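Local atomic coordinates of uncharacterized CBS domain-containing proteins (Corynebacterium glutamicum, PDB entry 2P3H), a protein that is uncharacterised, a putative membrane-bound transporter or hemolysin-like protein that may bind flavin adenine dinucleotide, the piece described here being its CorC_HlyC domain. Residues E4-W14 / D17-I29. Residues are numbered along the deposited sequence; the frame is centred on the assembly and turned at random. Where two conformers were deposited one is given.
Sequences EDITETSPDKW and DGDTPLDEVERAI. With EDO (1,2-ethanediol), chain K.
W14 meets I29 through one ring face: CG2 of I29 lies 3.8 Å from the centroid of the six-membered ring of W14 and 12° off the ring normal, a CH-pi contact. Water 1, in the indole plane at the ring edge, accepts from NE1 of W14 at 3.1 Å and donates to A28 O at 2.7 Å, so the carbonyl near the C-terminal end of helix 22-29 is tied to the indole by solvent. O2 of the ethanediol, probably from crystallisation, also binds this water.

I6 carries the middle of the contact. Its CG1 is anti to the carbonyl carbon (chi1 -64°) and the chain extends on to CD1, which lies 3.8 Å from T20 CG2 and 4.0 Å from A28 CB. The hairpin of strands 6-10 and 13-17 forms one edge of the domain's antiparallel sheet, strand 6-10 being outermost, with a classic bulge where T9 and S10 face K13; after strand 13-17 the chain turns back through a type I turn, D17 to T20, into the helix.

At that turn D17 N donates to D5 O at 3.0 Å. OD1 of D17 has a salt bridge to K95, while the close approach of its OD2 to OD2 of D5 is doubtful, since D5 has two conformers. Within the turn, T20 N and OG1 both reach D17 O from the same face of its plane.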
ATOM      1  N   GLU A   4      10.664 -13.519  -3.511  1.00 44.27           N
ATOM      2  CA  GLU A   4      10.201 -12.830  -4.748  1.00 43.33           C
ATOM      3  C   GLU A   4       9.929 -11.375  -4.399  1.00 41.73           C
ATOM      4  O   GLU A   4      10.747 -10.714  -3.735  1.00 42.99           O
ATOM      5  CB  GLU A   4       8.924 -13.473  -5.320  1.00 43.96           C
ATOM      6  CG  GLU A   4       8.509 -14.802  -4.710  1.00 48.50           C
ATOM      7  CD  GLU A   4       7.833 -14.653  -3.356  1.00 52.15           C
ATOM      8  OE1 GLU A   4       6.584 -14.722  -3.310  1.00 55.06           O
ATOM      9  OE2 GLU A   4       8.552 -14.465  -2.344  1.00 54.25           O
ATOM     10  N   ASP A   5       8.755 -10.907  -4.819  0.50 40.86           N
ATOM     11  CA  ASP A   5       8.349  -9.510  -4.744  0.50 38.81           C
ATOM     12  C   ASP A   5       8.085  -8.996  -3.332  0.50 37.27           C
ATOM     13  O   ASP A   5       8.292  -7.815  -3.063  0.50 36.28           O
ATOM     14  CB  ASP A   5       7.068  -9.321  -5.561  0.50 39.36           C
ATOM     15  CG  ASP A   5       7.325  -8.887  -6.977  0.50 40.74           C
ATOM     16  OD1 ASP A   5       6.359  -8.417  -7.609  0.50 42.39           O
ATOM     17  OD2 ASP A   5       8.466  -9.006  -7.475  0.50 43.80           O
ATOM     18  N   ILE A   6       7.616  -9.880  -2.452  1.00 35.47           N
ATOM     19  CA  ILE A   6       7.080  -9.488  -1.115  1.00 34.17           C
ATOM     20  C   ILE A   6       7.707 -10.354  -0.012  1.00 33.04           C
ATOM     21  O   ILE A   6       7.789 -11.571  -0.159  1.00 31.52           O
ATOM     22  CB  ILE A   6       5.534  -9.649  -1.035  1.00 34.70           C
ATOM     23  CG1 ILE A   6       4.815  -8.709  -2.021  1.00 34.09           C
ATOM     24  CG2 ILE A   6       5.008  -9.375   0.404  1.00 34.00           C
ATOM     25  CD1 ILE A   6       3.300  -8.912  -2.078  1.00 33.94           C
ATOM     26  N   THR A   7       8.168  -9.705   1.056  1.00 32.33           N
ATOM     27  CA  THR A   7       8.643 -10.406   2.247  1.00 33.05           C
ATOM     28  C   THR A   7       7.881  -9.855   3.446  1.00 33.29           C
ATOM     29  O   THR A   7       7.931  -8.635   3.675  1.00 31.67           O
ATOM     30  CB  THR A   7      10.158 -10.136   2.501  1.00 33.95           C
ATOM     31  OG1 THR A   7      10.932 -10.477   1.352  1.00 31.54           O
ATOM     32  CG2 THR A   7      10.665 -10.896   3.717  1.00 33.15           C
ATOM     33  N   GLU A   8       7.196 -10.720   4.207  1.00 33.82           N
ATOM     34  CA  GLU A   8       6.620 -10.259   5.495  1.00 34.59           C
ATOM     35  C   GLU A   8       7.788 -10.196   6.464  1.00 33.20           C
ATOM     36  O   GLU A   8       8.416 -11.207   6.731  1.00 33.66           O
ATOM     37  CB  GLU A   8       5.502 -11.165   6.059  1.00 34.60           C
ATOM     38  CG  GLU A   8       4.637 -10.413   7.143  1.00 36.10           C
ATOM     39  CD  GLU A   8       3.457 -11.210   7.730  1.00 38.79           C
ATOM     40  OE1 GLU A   8       3.371 -12.432   7.459  1.00 42.77           O
ATOM     41  OE2 GLU A   8       2.607 -10.593   8.456  1.00 42.66           O
ATOM     42  N   THR A   9       8.092  -9.001   6.965  1.00 32.19           N
ATOM     43  CA  THR A   9       9.296  -8.818   7.775  1.00 30.95           C
ATOM     44  C   THR A   9       9.029  -8.893   9.280  1.00 30.93           C
ATOM     45  O   THR A   9       9.928  -9.271  10.035  1.00 30.51           O
ATOM     46  CB  THR A   9      10.022  -7.517   7.402  1.00 30.99           C
ATOM     47  OG1 THR A   9       9.115  -6.421   7.528  1.00 32.42           O
ATOM     48  CG2 THR A   9      10.480  -7.573   5.907  1.00 32.07           C
ATOM     49  N   SER A  10       7.811  -8.529   9.700  1.00 30.30           N
ATOM     50  CA  SER A  10       7.321  -8.758  11.058  1.00 30.70           C
ATOM     51  C   SER A  10       5.784  -8.748  10.926  1.00 31.29           C
ATOM     52  O   SER A  10       5.279  -8.451   9.829  1.00 31.86           O
ATOM     53  CB  SER A  10       7.788  -7.644  12.016  1.00 30.86           C
ATOM     54  OG  SER A  10       7.129  -6.427  11.702  1.00 31.93           O
ATOM     55  N   PRO A  11       5.046  -9.097  11.996  1.00 30.75           N
ATOM     56  CA  PRO A  11       3.589  -9.103  11.856  1.00 31.26           C
ATOM     57  C   PRO A  11       3.049  -7.785  11.334  1.00 31.73           C
ATOM     58  O   PRO A  11       3.380  -6.710  11.873  1.00 31.16           O
ATOM     59  CB  PRO A  11       3.091  -9.399  13.288  1.00 30.58           C
ATOM     60  CG  PRO A  11       4.242 -10.189  13.900  1.00 31.35           C
ATOM     61  CD  PRO A  11       5.467  -9.549  13.345  1.00 30.58           C
ATOM     62  N   ASP A  12       2.300  -7.871  10.236  1.00 32.11           N
ATOM     63  CA  ASP A  12       1.636  -6.699   9.648  1.00 33.23           C
ATOM     64  C   ASP A  12       2.650  -5.700   9.085  1.00 31.88           C
ATOM     65  O   ASP A  12       2.351  -4.513   8.965  1.00 31.95           O
ATOM     66  CB  ASP A  12       0.716  -6.000  10.679  1.00 33.88           C
ATOM     67  CG  ASP A  12      -0.487  -6.840  11.061  1.00 39.55           C
ATOM     68  OD1 ASP A  12      -0.954  -7.649  10.233  1.00 41.22           O
ATOM     69  OD2 ASP A  12      -0.955  -6.682  12.211  1.00 45.51           O
ATOM     70  N   LYS A  13       3.848  -6.177   8.727  1.00 30.42           N
ATOM     71  CA  LYS A  13       4.825  -5.329   8.027  1.00 30.43           C
ATOM     72  C   LYS A  13       5.517  -6.110   6.913  1.00 29.47           C
ATOM     73  O   LYS A  13       5.766  -7.315   7.060  1.00 28.95           O
ATOM     74  CB  LYS A  13       5.880  -4.765   8.990  1.00 30.82           C
ATOM     75  CG  LYS A  13       5.322  -3.742  10.005  1.00 33.12           C
ATOM     76  CD  LYS A  13       6.468  -3.125  10.820  1.00 32.97           C
ATOM     77  CE  LYS A  13       5.932  -2.265  11.948  1.00 38.19           C
ATOM     78  NZ  LYS A  13       7.090  -1.661  12.725  1.00 40.12           N
ATOM     79  N   TRP A  14       5.803  -5.422   5.803  1.00 29.77           N
ATOM     80  CA  TRP A  14       6.373  -6.043   4.604  1.00 30.09           C
ATOM     81  C   TRP A  14       7.402  -5.118   3.959  1.00 30.23           C
ATOM     82  O   TRP A  14       7.337  -3.887   4.075  1.00 29.77           O
ATOM     83  CB  TRP A  14       5.281  -6.349   3.550  1.00 29.97           C
ATOM     84  CG  TRP A  14       4.171  -7.210   4.062  1.00 29.29           C
ATOM     85  CD1 TRP A  14       4.036  -8.576   3.916  1.00 29.07           C
ATOM     86  CD2 TRP A  14       3.022  -6.761   4.796  1.00 30.25           C
ATOM     87  NE1 TRP A  14       2.869  -8.984   4.547  1.00 29.76           N
ATOM     88  CE2 TRP A  14       2.238  -7.882   5.078  1.00 30.76           C
ATOM     89  CE3 TRP A  14       2.588  -5.498   5.248  1.00 31.35           C
ATOM     90  CZ2 TRP A  14       1.042  -7.790   5.802  1.00 29.20           C
ATOM     91  CZ3 TRP A  14       1.389  -5.418   5.954  1.00 29.74           C
ATOM     92  CH2 TRP A  14       0.636  -6.554   6.214  1.00 29.81           C
ATOM     93  N   ASP A  17       8.836  -4.953  -3.549  1.00 31.67           N
ATOM     94  CA  ASP A  17       9.345  -4.274  -4.741  1.00 31.84           C
ATOM     95  C   ASP A  17       8.410  -3.175  -5.236  1.00 32.41           C
ATOM     96  O   ASP A  17       7.192  -3.224  -5.034  1.00 32.66           O
ATOM     97  CB  ASP A  17       9.570  -5.287  -5.859  1.00 31.23           C
ATOM     98  CG  ASP A  17      10.707  -6.229  -5.555  1.00 34.87           C
ATOM     99  OD1 ASP A  17      11.459  -5.965  -4.596  1.00 37.23           O
ATOM    100  OD2 ASP A  17      10.853  -7.237  -6.274  1.00 34.51           O
ATOM    101  N   GLY A  18       8.991  -2.204  -5.925  1.00 33.83           N
ATOM    102  CA  GLY A  18       8.228  -1.053  -6.404  1.00 33.07           C
ATOM    103  C   GLY A  18       7.218  -1.401  -7.476  1.00 33.72           C
ATOM    104  O   GLY A  18       6.245  -0.661  -7.662  1.00 34.20           O
ATOM    105  N   ASP A  19       7.437  -2.517  -8.174  1.00 32.93           N
ATOM    106  CA  ASP A  19       6.560  -2.937  -9.268  1.00 33.83           C
ATOM    107  C   ASP A  19       5.635  -4.088  -8.883  1.00 33.39           C
ATOM    108  O   ASP A  19       5.039  -4.752  -9.737  1.00 32.63           O
ATOM    109  CB  ASP A  19       7.385  -3.285 -10.508  1.00 35.02           C
ATOM    110  CG  ASP A  19       8.213  -4.545 -10.330  1.00 35.58           C
ATOM    111  OD1 ASP A  19       8.288  -5.091  -9.205  1.00 38.27           O
ATOM    112  OD2 ASP A  19       8.788  -4.996 -11.340  1.00 37.60           O
ATOM    113  N   THR A  20       5.471  -4.296  -7.582  1.00 32.69           N
ATOM    114  CA  THR A  20       4.592  -5.363  -7.109  1.00 32.69           C
ATOM    115  C   THR A  20       3.147  -5.154  -7.582  1.00 32.33           C
ATOM    116  O   THR A  20       2.579  -4.090  -7.359  1.00 33.13           O
ATOM    117  CB  THR A  20       4.612  -5.437  -5.574  1.00 31.54           C
ATOM    118  OG1 THR A  20       5.965  -5.629  -5.118  1.00 33.78           O
ATOM    119  CG2 THR A  20       3.753  -6.609  -5.090  1.00 31.14           C
ATOM    120  N   PRO A  21       2.560  -6.169  -8.229  1.00 32.99           N
ATOM    121  CA  PRO A  21       1.170  -6.054  -8.673  1.00 32.98           C
ATOM    122  C   PRO A  21       0.246  -5.813  -7.496  1.00 32.88           C
ATOM    123  O   PRO A  21       0.444  -6.401  -6.419  1.00 32.91           O
ATOM    124  CB  PRO A  21       0.906  -7.422  -9.302  1.00 32.62           C
ATOM    125  CG  PRO A  21       2.312  -7.867  -9.809  1.00 33.78           C
ATOM    126  CD  PRO A  21       3.167  -7.457  -8.656  1.00 33.25           C
ATOM    127  N   LEU A  22      -0.743  -4.944  -7.676  1.00 33.22           N
ATOM    128  CA  LEU A  22      -1.655  -4.633  -6.590  1.00 34.48           C
ATOM    129  C   LEU A  22      -2.428  -5.829  -6.066  1.00 34.36           C
ATOM    130  O   LEU A  22      -2.633  -5.942  -4.859  1.00 34.70           O
ATOM    131  CB  LEU A  22      -2.632  -3.517  -6.999  1.00 34.15           C
ATOM    132  CG  LEU A  22      -1.930  -2.162  -6.989  1.00 36.82           C
ATOM    133  CD1 LEU A  22      -2.789  -1.109  -7.665  1.00 37.17           C
ATOM    134  CD2 LEU A  22      -1.557  -1.723  -5.558  1.00 38.33           C
ATOM    135  N   ASP A  23      -2.864  -6.734  -6.941  1.00 34.72           N
ATOM    136  CA  ASP A  23      -3.576  -7.907  -6.389  1.00 35.14           C
ATOM    137  C   ASP A  23      -2.736  -8.701  -5.381  1.00 34.30           C
ATOM    138  O   ASP A  23      -3.278  -9.237  -4.424  1.00 33.76           O
ATOM    139  CB  ASP A  23      -4.218  -8.794  -7.483  1.00 35.82           C
ATOM    140  CG  ASP A  23      -3.212  -9.401  -8.440  1.00 39.14           C
ATOM    141  OD1 ASP A  23      -2.035  -8.977  -8.505  1.00 41.82           O
ATOM    142  OD2 ASP A  23      -3.624 -10.334  -9.162  1.00 43.62           O
ATOM    143  N   GLU A  24      -1.430  -8.768  -5.647  0.50 34.44           N
ATOM    144  CA  GLU A  24      -0.435  -9.440  -4.815  0.50 34.44           C
ATOM    145  C   GLU A  24      -0.309  -8.766  -3.444  0.50 34.08           C
ATOM    146  O   GLU A  24      -0.321  -9.435  -2.405  0.50 34.03           O
ATOM    147  CB  GLU A  24       0.909  -9.409  -5.557  0.50 35.28           C
ATOM    148  CG  GLU A  24       1.887 -10.513  -5.212  0.50 37.31           C
ATOM    149  CD  GLU A  24       2.841 -10.819  -6.362  0.50 39.71           C
ATOM    150  OE1 GLU A  24       2.373 -11.280  -7.433  0.50 41.65           O
ATOM    151  OE2 GLU A  24       4.066 -10.603  -6.193  0.50 39.80           O
ATOM    152  N   VAL A  25      -0.199  -7.443  -3.456  1.00 33.10           N
ATOM    153  CA  VAL A  25      -0.169  -6.639  -2.218  1.00 32.36           C
ATOM    154  C   VAL A  25      -1.458  -6.877  -1.413  1.00 32.24           C
ATOM    155  O   VAL A  25      -1.417  -7.051  -0.192  1.00 32.36           O
ATOM    156  CB  VAL A  25       0.001  -5.121  -2.510  1.00 32.50           C
ATOM    157  CG1 VAL A  25      -0.037  -4.317  -1.200  1.00 31.48           C
ATOM    158  CG2 VAL A  25       1.333  -4.858  -3.255  1.00 32.13           C
ATOM    159  N   GLU A  26      -2.610  -6.802  -2.081  1.00 32.07           N
ATOM    160  CA  GLU A  26      -3.885  -7.044  -1.399  1.00 32.00           C
ATOM    161  C   GLU A  26      -3.948  -8.419  -0.716  1.00 32.72           C
ATOM    162  O   GLU A  26      -4.400  -8.534   0.423  1.00 31.86           O
ATOM    163  CB  GLU A  26      -5.053  -6.856  -2.374  1.00 32.99           C
ATOM    164  CG  GLU A  26      -5.173  -5.434  -2.889  1.00 32.92           C
ATOM    165  CD  GLU A  26      -6.273  -5.293  -3.924  1.00 35.29           C
ATOM    166  OE1 GLU A  26      -6.649  -6.309  -4.560  1.00 37.29           O
ATOM    167  OE2 GLU A  26      -6.773  -4.164  -4.094  1.00 35.53           O
ATOM    168  N   ARG A  27      -3.481  -9.463  -1.409  1.00 33.20           N
ATOM    169  CA  ARG A  27      -3.451 -10.813  -0.850  1.00 35.02           C
ATOM    170  C   ARG A  27      -2.564 -10.842   0.407  1.00 34.28           C
ATOM    171  O   ARG A  27      -2.918 -11.466   1.427  1.00 35.21           O
ATOM    172  CB  ARG A  27      -2.929 -11.799  -1.923  1.00 34.57           C
ATOM    173  CG  ARG A  27      -3.514 -13.195  -1.895  1.00 39.44           C
ATOM    174  CD  ARG A  27      -3.667 -13.834  -3.345  1.00 38.66           C
ATOM    175  NE  ARG A  27      -2.542 -13.572  -4.284  1.00 45.96           N
ATOM    176  CZ  ARG A  27      -2.629 -12.964  -5.483  1.00 43.66           C
ATOM    177  NH1 ARG A  27      -3.776 -12.510  -5.961  1.00 46.07           N
ATOM    178  NH2 ARG A  27      -1.551 -12.795  -6.215  1.00 43.30           N
ATOM    179  N   ALA A  28      -1.426 -10.151   0.349  1.00 33.02           N
ATOM    180  CA  ALA A  28      -0.464 -10.133   1.463  1.00 32.78           C
ATOM    181  C   ALA A  28      -1.013  -9.431   2.689  1.00 32.62           C
ATOM    182  O   ALA A  28      -0.911  -9.939   3.802  1.00 33.20           O
ATOM    183  CB  ALA A  28       0.857  -9.467   1.037  1.00 32.97           C
ATOM    184  N   ILE A  29      -1.614  -8.268   2.483  1.00 32.08           N
ATOM    185  CA  ILE A  29      -2.029  -7.449   3.616  1.00 33.37           C
ATOM    186  C   ILE A  29      -3.436  -7.806   4.119  1.00 33.82           C
ATOM    187  O   ILE A  29      -3.819  -7.396   5.229  1.00 34.36           O
ATOM    188  CB  ILE A  29      -1.914  -5.954   3.304  1.00 32.75           C
ATOM    189  CG1 ILE A  29      -3.005  -5.506   2.324  1.00 33.56           C
ATOM    190  CG2 ILE A  29      -0.493  -5.639   2.724  1.00 34.69           C
ATOM    191  CD1 ILE A  29      -2.885  -4.030   1.934  1.00 33.48           C
TER
HETATM  192  C1  EDO K 301       4.323 -13.273   0.602  1.00 51.98           C
HETATM  193  O1  EDO K 301       5.515 -13.551   1.340  1.00 53.35           O
HETATM  194  C2  EDO K 301       3.149 -13.135   1.556  1.00 51.69           C
HETATM  195  O2  EDO K 301       3.542 -12.281   2.636  1.00 48.90           O
HETATM  196  O   HOH W   1       1.221 -11.548   4.429  1.00 37.35           O